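Local coordinates for hydrogenase maturation factor (Thermoanaerobacter tengcongensis, PDB 3VTH), which probably transfers the carbamoyl group of carbamoyl phosphate, with consumption of ATP, to the C-terminal cysteine of HypE during [NiFe]-hydrogenase maturation, at residues 147-152 with 447-452; 105-110 with 387-392. All blocks are in the same frame, centred on the assembly; numbering follows the deposited sequence.

Contact 1: residues 147-152 with 447-452; sequences EDIPYD and KKLFRV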
# COMPACT_ATOMS: atom_id res chain seq x y z
N GLU A 147 -13.65 15.96 -4.61
CA GLU A 147 -13.73 16.08 -6.06
C GLU A 147 -12.65 17.00 -6.62
O GLU A 147 -12.28 16.89 -7.79
CB GLU A 147 -15.09 16.63 -6.48
CG GLU A 147 -16.29 15.84 -5.97
CD GLU A 147 -17.60 16.49 -6.36
OE1 GLU A 147 -17.61 17.67 -6.77
OE2 GLU A 147 -18.64 15.82 -6.24
N ASP A 148 -12.19 17.95 -5.80
CA ASP A 148 -11.38 19.06 -6.27
C ASP A 148 -10.89 19.81 -5.04
O ASP A 148 -11.42 19.60 -3.94
CB ASP A 148 -12.23 20.00 -7.14
CG ASP A 148 -11.40 20.90 -8.06
OD1 ASP A 148 -10.17 20.73 -8.19
OD2 ASP A 148 -12.00 21.81 -8.68
N ILE A 149 -9.90 20.67 -5.23
CA ILE A 149 -9.36 21.53 -4.18
C ILE A 149 -9.53 22.96 -4.67
O ILE A 149 -9.82 23.14 -5.85
CB ILE A 149 -7.88 21.20 -3.85
CG1 ILE A 149 -6.96 21.34 -5.09
CG2 ILE A 149 -7.78 19.81 -3.28
CD1 ILE A 149 -6.53 22.78 -5.41
N PRO A 150 -9.38 23.98 -3.78
CA PRO A 150 -9.13 23.95 -2.35
C PRO A 150 -10.25 23.21 -1.62
O PRO A 150 -11.43 23.34 -1.99
CB PRO A 150 -9.15 25.43 -1.95
CG PRO A 150 -8.85 26.17 -3.17
CD PRO A 150 -9.41 25.35 -4.31
N TYR A 151 -9.87 22.44 -0.61
CA TYR A 151 -10.83 21.65 0.17
C TYR A 151 -11.89 22.55 0.79
O TYR A 151 -11.57 23.54 1.44
CB TYR A 151 -10.10 20.83 1.24
CG TYR A 151 -11.00 20.09 2.21
CD1 TYR A 151 -11.31 20.63 3.45
CD2 TYR A 151 -11.54 18.84 1.88
CE1 TYR A 151 -12.13 19.95 4.36
CE2 TYR A 151 -12.35 18.14 2.78
CZ TYR A 151 -12.63 18.70 4.01
OH TYR A 151 -13.42 18.02 4.91
N ASP A 152 -13.16 22.22 0.53
CA ASP A 152 -14.32 22.86 1.14
C ASP A 152 -15.47 21.88 0.95
O ASP A 152 -15.43 21.06 0.05
CB ASP A 152 -14.67 24.16 0.41
CG ASP A 152 -13.94 25.36 0.97
OD1 ASP A 152 -13.89 25.53 2.21
OD2 ASP A 152 -13.41 26.15 0.17
N LYS A 447 -4.24 13.51 -12.28
CA LYS A 447 -3.80 14.69 -13.06
C LYS A 447 -4.65 15.92 -12.79
O LYS A 447 -4.14 17.02 -12.68
CB LYS A 447 -3.77 14.41 -14.56
CG LYS A 447 -2.66 13.42 -14.99
CD LYS A 447 -2.53 13.34 -16.52
CE LYS A 447 -3.78 12.81 -17.17
NZ LYS A 447 -3.62 12.75 -18.66
N LYS A 448 -5.96 15.72 -12.72
CA LYS A 448 -6.87 16.82 -12.41
C LYS A 448 -6.74 17.24 -10.95
O LYS A 448 -6.64 18.43 -10.64
CB LYS A 448 -8.32 16.42 -12.69
CG LYS A 448 -8.59 16.15 -14.16
CD LYS A 448 -10.10 16.05 -14.42
CE LYS A 448 -10.36 15.22 -15.68
NZ LYS A 448 -9.79 15.90 -16.90
N LEU A 449 -6.74 16.28 -10.04
CA LEU A 449 -6.74 16.60 -8.62
C LEU A 449 -5.46 17.37 -8.21
O LEU A 449 -5.53 18.36 -7.47
CB LEU A 449 -6.90 15.33 -7.78
CG LEU A 449 -7.11 15.53 -6.27
CD1 LEU A 449 -8.25 16.51 -5.98
CD2 LEU A 449 -7.36 14.20 -5.62
N PHE A 450 -4.31 16.91 -8.71
CA PHE A 450 -3.04 17.52 -8.35
C PHE A 450 -2.44 18.47 -9.40
O PHE A 450 -1.31 18.93 -9.25
CB PHE A 450 -2.03 16.44 -7.92
CG PHE A 450 -2.53 15.62 -6.76
CD1 PHE A 450 -2.74 16.22 -5.52
CD2 PHE A 450 -2.81 14.27 -6.91
CE1 PHE A 450 -3.22 15.47 -4.44
CE2 PHE A 450 -3.29 13.52 -5.84
CZ PHE A 450 -3.49 14.12 -4.60
N ARG A 451 -3.22 18.76 -10.45
CA ARG A 451 -2.82 19.70 -11.51
C ARG A 451 -1.52 19.27 -12.21
O ARG A 451 -0.66 20.10 -12.52
CB ARG A 451 -2.72 21.13 -10.98
CG ARG A 451 -4.08 21.82 -10.76
CD ARG A 451 -4.75 21.41 -9.45
NE ARG A 451 -5.86 22.31 -9.14
CZ ARG A 451 -7.11 21.93 -8.87
NH1 ARG A 451 -7.43 20.64 -8.85
NH2 ARG A 451 -8.04 22.85 -8.61
N VAL A 452 -1.38 17.98 -12.46
CA VAL A 452 -0.20 17.43 -13.11
C VAL A 452 -0.44 17.31 -14.62
O VAL A 452 -1.41 16.68 -15.06
CB VAL A 452 0.19 16.03 -12.54
CG1 VAL A 452 1.47 15.51 -13.20
CG2 VAL A 452 0.34 16.06 -11.01
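Arg451 reaches from the turn after helix 433-449 to Asp148 and Ile149, and its side chain can be followed atom by atom. From CB, chi1 of -76° sets CG anti to the carbonyl carbon, and a bend at chi2 (80°) turns CD off the straight path. Arg451 NE then lies 3.8 Å from Ile149 CD1, the methyl that also sits over one face of the guanidinium, offset toward its rim and 3.6 Å from Arg451 CZ. At the tip, NH1 and NH2 grip a single oxygen end-on: Asp148 OD1 lies 2.8 Å from Arg451 NH1, almost in line with its own C-O bond, and 3.0 Å from Arg451 NH2. OD1 lies in the guanidinium plane, although the carboxylate is turned 41° from it. NH1 also makes weak bonds back to the carbonyl oxygens of Lys448 and Leu449 in the last turn of the helix, and NH2 has a second acid, Glu100. Alongside, Leu449 packs on the loop, its CD1 4.0 Å from Asp148 CA and 4.3 Å from Ile149 CG2. An alanine in place of Arg451 would probably leave Asp148 OD1 without its two donors and Glu100 without this mate, and would uncover the Ile149 methyl on that side. Arginine suits the place because one flat cation can pair through its N-H groups with acids while a face takes a hydrocarbon. Two carboxylates and the carbonyls at a helix C-terminus would probably stabilise its positive charge, tying the Kae1-like domain to the 147-152 loop by charge as well as packing.

Contact 2: residues 105-110 with 387-392; sequences VPVSPD and YAPQPI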
# COMPACT_ATOMS: atom_id res chain seq x y z
N VAL A 105 -1.97 21.32 -4.19
CA VAL A 105 -1.86 21.01 -2.78
C VAL A 105 -2.09 19.51 -2.56
O VAL A 105 -2.96 18.91 -3.20
CB VAL A 105 -2.84 21.87 -1.92
CG1 VAL A 105 -4.28 21.63 -2.33
CG2 VAL A 105 -2.65 21.61 -0.41
N PRO A 106 -1.31 18.90 -1.66
CA PRO A 106 -1.60 17.51 -1.29
C PRO A 106 -3.02 17.36 -0.70
O PRO A 106 -3.61 18.34 -0.22
CB PRO A 106 -0.56 17.22 -0.21
CG PRO A 106 0.61 18.10 -0.60
CD PRO A 106 -0.02 19.37 -1.10
N VAL A 107 -3.55 16.13 -0.75
CA VAL A 107 -4.87 15.78 -0.24
C VAL A 107 -4.70 14.75 0.89
O VAL A 107 -3.92 13.80 0.77
CB VAL A 107 -5.79 15.24 -1.37
CG1 VAL A 107 -7.05 14.54 -0.83
CG2 VAL A 107 -6.21 16.41 -2.31
N SER A 108 -5.43 14.97 1.99
CA SER A 108 -5.39 14.05 3.13
C SER A 108 -5.90 12.65 2.77
O SER A 108 -6.90 12.53 2.06
CB SER A 108 -6.21 14.60 4.30
OG SER A 108 -6.16 13.68 5.41
N PRO A 109 -5.23 11.60 3.26
CA PRO A 109 -5.90 10.29 3.20
C PRO A 109 -7.18 10.25 4.07
O PRO A 109 -7.38 11.11 4.95
CB PRO A 109 -4.85 9.31 3.75
CG PRO A 109 -3.53 10.03 3.54
CD PRO A 109 -3.84 11.49 3.75
N ASP A 110 -8.03 9.28 3.79
CA ASP A 110 -9.16 8.91 4.64
C ASP A 110 -8.70 8.44 6.00
O ASP A 110 -7.72 7.68 6.10
CB ASP A 110 -9.96 7.80 3.95
CG ASP A 110 -10.35 8.18 2.55
OD1 ASP A 110 -11.26 9.02 2.41
OD2 ASP A 110 -9.70 7.69 1.59
N TYR A 387 -3.23 5.74 3.68
CA TYR A 387 -1.86 6.13 3.29
C TYR A 387 -1.86 6.97 2.01
O TYR A 387 -1.46 8.12 2.01
CB TYR A 387 -0.97 4.90 3.10
CG TYR A 387 -0.67 4.14 4.38
CD1 TYR A 387 0.61 4.19 4.96
CD2 TYR A 387 -1.68 3.40 5.02
CE1 TYR A 387 0.88 3.50 6.15
CE2 TYR A 387 -1.42 2.71 6.21
CZ TYR A 387 -0.14 2.76 6.76
OH TYR A 387 0.11 2.04 7.93
N ALA A 388 -2.30 6.37 0.91
CA ALA A 388 -2.54 7.11 -0.31
C ALA A 388 -3.74 8.04 -0.09
O ALA A 388 -4.70 7.67 0.58
CB ALA A 388 -2.82 6.17 -1.48
N PRO A 389 -3.71 9.23 -0.71
CA PRO A 389 -2.73 9.68 -1.69
C PRO A 389 -1.61 10.58 -1.11
O PRO A 389 -1.11 11.47 -1.82
CB PRO A 389 -3.58 10.50 -2.64
CG PRO A 389 -4.56 11.21 -1.68
CD PRO A 389 -4.82 10.19 -0.56
N GLN A 390 -1.26 10.41 0.16
CA GLN A 390 -0.16 11.22 0.73
C GLN A 390 1.10 10.99 -0.09
O GLN A 390 1.50 9.83 -0.34
CB GLN A 390 0.07 10.89 2.21
CG GLN A 390 1.24 11.67 2.87
CD GLN A 390 1.37 11.42 4.37
OE1 GLN A 390 0.46 10.89 5.00
NE2 GLN A 390 2.50 11.81 4.94
N PRO A 391 1.73 12.09 -0.55
CA PRO A 391 2.90 11.94 -1.42
C PRO A 391 4.15 11.52 -0.66
O PRO A 391 4.24 11.68 0.56
CB PRO A 391 3.08 13.33 -2.02
CG PRO A 391 2.54 14.27 -0.91
CD PRO A 391 1.36 13.52 -0.37
N ILE A 392 5.11 10.96 -1.40
CA ILE A 392 6.47 10.77 -0.92
C ILE A 392 7.21 12.10 -1.12
O ILE A 392 7.19 12.69 -2.20
CB ILE A 392 7.19 9.63 -1.70
CG1 ILE A 392 6.40 8.30 -1.59
CG2 ILE A 392 8.64 9.45 -1.23
CD1 ILE A 392 5.98 7.92 -0.18
O HOH W 1 -2.01 14.01 -1.25
O HOH W 2 -7.05 7.23 1.89
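Pro109 points its CB toward segment 387-392, whereas the CB atoms of Tyr387 and Ala388 point away, leaving their carbonyls to face the proline ring: Pro109 CG lies 3.2 Å from Tyr387 O, and Pro109 CB 3.6 Å from Ala388 O. The ring of Pro389, which follows a cis peptide bond, turns its CG to Val107 O (3.6 Å) and sets its CD 4.3 Å from Pro109 CG. Farther along, Pro106 CB meets Pro391 CD at 4.2 Å. Gln390 lays its CB against Pro109 CG; its CG stands anti to the backbone N (chi1 177°), and the extended chain ends in an amide whose OE1 is bonded by Arg280. Proline suits such a seam, since it is compact and rigid and brings no N-H to be satisfied. No direct hydrogen bond crosses, but water does. One molecule accepts from Val107 N and donates to Pro389 O, while a second accepts from Asp110 N and donates to Asp110 OD2 and Ala388 O. This is a buried, proline-rich interdomain seam, in which the linker leading to the first zinc finger lies against the loop that runs into strand 392-393, the edge strand of the sheet in the Kae1-like part.

How the contacts relate
Contact 2 is the buried one, nearer the centre of the molecule, and contact 1 is partly buried and farther out; their centres are about 12 Å apart. Both hold the N-terminal part, through loops before and after the first zinc site, against the region of the Kae1-like domain. Helix 433-449 serves both, its end carrying contact 1 and its Leu449 also packing on Val107 of contact 2. Their chemistry follows their place: contact 1 mixes a salt bridge with apolar packing, whereas contact 2 relies on proline rings and bridging waters. They also touch: Phe450 CD1 packs 3.6 Å from Val105 O, and Ile149 CG2 3.9 Å from Val107 CG2, making one continuous interface.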